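Local coordinates for protein amidohydrolase (Thermotoga maritima, PDB 3OOQ) that probably hydrolyses amide bonds in cyclic substrates such as allantoin, as a member of the amidohydrolase family, at residues 268-273 against 302-307. Numbering follows the deposited sequence.
Sequences PVVVGP and ALMCDH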
loop_
_atom_site.group_PDB
_atom_site.type_symbol
_atom_site.label_atom_id
_atom_site.label_comp_id
_atom_site.label_asym_id
_atom_site.label_seq_id
_atom_site.Cartn_x
_atom_site.Cartn_y
_atom_site.Cartn_z
ATOM N N PRO F 268 32.697 16.448 -27.903
ATOM C CA PRO F 268 33.466 15.290 -27.503
ATOM C C PRO F 268 32.553 14.236 -26.895
ATOM O O PRO F 268 31.423 14.554 -26.466
ATOM C CB PRO F 268 34.412 15.853 -26.441
ATOM C CG PRO F 268 33.643 16.989 -25.835
ATOM C CD PRO F 268 32.842 17.580 -26.962
ATOM N N VAL F 269 33.057 13.005 -26.859
ATOM C CA VAL F 269 32.325 11.866 -26.349
ATOM C C VAL F 269 33.220 11.048 -25.426
ATOM O O VAL F 269 34.297 10.604 -25.832
ATOM C CB VAL F 269 31.825 10.945 -27.465
ATOM C CG1 VAL F 269 30.948 9.838 -26.876
ATOM C CG2 VAL F 269 31.064 11.735 -28.517
ATOM N N VAL F 270 32.775 10.877 -24.181
ATOM C CA VAL F 270 33.404 9.939 -23.258
ATOM C C VAL F 270 32.734 8.585 -23.458
ATOM O O VAL F 270 31.653 8.332 -22.914
ATOM C CB VAL F 270 33.296 10.395 -21.769
ATOM C CG1 VAL F 270 34.094 9.470 -20.885
ATOM C CG2 VAL F 270 33.836 11.826 -21.601
ATOM N N VAL F 271 33.368 7.731 -24.257
ATOM C CA VAL F 271 32.818 6.409 -24.587
ATOM C C VAL F 271 33.055 5.432 -23.432
ATOM O O VAL F 271 33.904 5.670 -22.567
ATOM C CB VAL F 271 33.360 5.825 -25.930
ATOM C CG1 VAL F 271 33.152 6.796 -27.075
ATOM C CG2 VAL F 271 34.848 5.487 -25.828
ATOM N N GLY F 272 32.275 4.351 -23.417
ATOM C CA GLY F 272 32.324 3.388 -22.329
ATOM C C GLY F 272 31.165 3.607 -21.367
ATOM O O GLY F 272 30.484 4.632 -21.439
ATOM N N PRO F 273 30.903 2.621 -20.493
ATOM C CA PRO F 273 31.656 1.358 -20.433
ATOM C C PRO F 273 31.402 0.490 -21.683
ATOM O O PRO F 273 30.292 0.485 -22.206
ATOM C CB PRO F 273 31.083 0.681 -19.185
ATOM C CG PRO F 273 29.595 1.148 -19.173
ATOM C CD PRO F 273 29.650 2.573 -19.705
ATOM N N ALA F 302 37.260 10.110 -25.048
ATOM C CA ALA F 302 37.972 9.495 -23.935
ATOM C C ALA F 302 37.267 8.190 -23.615
ATOM O O ALA F 302 36.100 7.985 -23.987
ATOM C CB ALA F 302 37.968 10.385 -22.701
ATOM N N LEU F 303 37.978 7.316 -22.924
ATOM C CA LEU F 303 37.418 6.043 -22.503
ATOM C C LEU F 303 37.213 5.989 -20.985
ATOM O O LEU F 303 38.168 6.188 -20.220
ATOM C CB LEU F 303 38.305 4.890 -22.973
ATOM C CG LEU F 303 37.895 3.455 -22.611
ATOM C CD1 LEU F 303 36.516 3.075 -23.181
ATOM C CD2 LEU F 303 38.966 2.473 -23.079
HETATM N N MSE F 304 35.976 5.683 -20.570
HETATM C CA MSE F 304 35.629 5.497 -19.155
HETATM C C MSE F 304 35.377 4.032 -18.814
HETATM O O MSE F 304 34.992 3.243 -19.676
HETATM C CB MSE F 304 34.374 6.310 -18.778
HETATM C CG MSE F 304 33.065 5.758 -19.359
HETATM SE SE MSE F 304 31.500 6.487 -18.465
HETATM C CE MSE F 304 31.065 7.894 -19.777
ATOM N N CYS F 305 35.569 3.696 -17.539
ATOM C CA CYS F 305 35.088 2.439 -16.981
ATOM C C CYS F 305 33.648 2.570 -16.498
ATOM O O CYS F 305 32.973 1.558 -16.263
ATOM C CB CYS F 305 35.973 2.025 -15.799
ATOM S SG CYS F 305 37.586 1.419 -16.321
ATOM N N ASP F 306 33.187 3.813 -16.348
ATOM C CA ASP F 306 31.939 4.115 -15.617
ATOM C C ASP F 306 31.918 3.380 -14.271
ATOM O O ASP F 306 30.876 2.847 -13.847
ATOM C CB ASP F 306 30.711 3.724 -16.439
ATOM C CG ASP F 306 29.423 4.376 -15.935
ATOM O OD1 ASP F 306 29.484 5.363 -15.177
ATOM O OD2 ASP F 306 28.346 3.896 -16.322
ATOM N N HIS F 307 33.063 3.360 -13.595
ATOM C CA HIS F 307 33.186 2.640 -12.321
ATOM C C HIS F 307 31.996 2.991 -11.419
ATOM O O HIS F 307 31.731 4.171 -11.232
ATOM C CB HIS F 307 34.515 3.004 -11.653
ATOM C CG HIS F 307 34.726 2.355 -10.322
ATOM N ND1 HIS F 307 35.588 1.294 -10.142
ATOM C CD2 HIS F 307 34.205 2.633 -9.104
ATOM C CE1 HIS F 307 35.591 0.946 -8.866
ATOM N NE2 HIS F 307 34.762 1.746 -8.214
#
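V270 and M304, the latter a selenomethionine, cross at about a right angle, with M304 CE 3.6 Å from V270 CG1. CG of M304 sits between its backbone N and carbonyl carbon (chi1 72°), which brings it alongside the opposite backbone, 3.5 Å from G272 O; the bend at chi3 then turns CE back over V270. V270 CG1 also lies 4.4 Å from A302 CB, on the face these two bridged residues share. On the other face V271 and L303 again cross nearly perpendicularly, V271 CG2 against L303 CD1 at 4.0 Å. Parallel pairing fixes this register: A302 N donates to V269 O, V271 N to A302 O, and M304 N to V271 O, the last at 2.9 Å and almost straight (171°). Strands 269-271 and 301-303 are thus neighbours in a beta-alpha-beta unit of the TIM-barrel-like amidohydrolase fold, joined through helix 290-297. Past the strands, a cis peptide precedes P273, whose ring lies side by side with D306, P273 CD 3.6 Å from D306 CB, while P273 CB meets C305 O at 3.6 Å. An alanine in place of P273 has no CG or CD, which would probably open a gap against D306 CB and make the cis peptide harder to keep. H251 touches both P273 and D306, and its ND1 hydrogen-bonds G272 O.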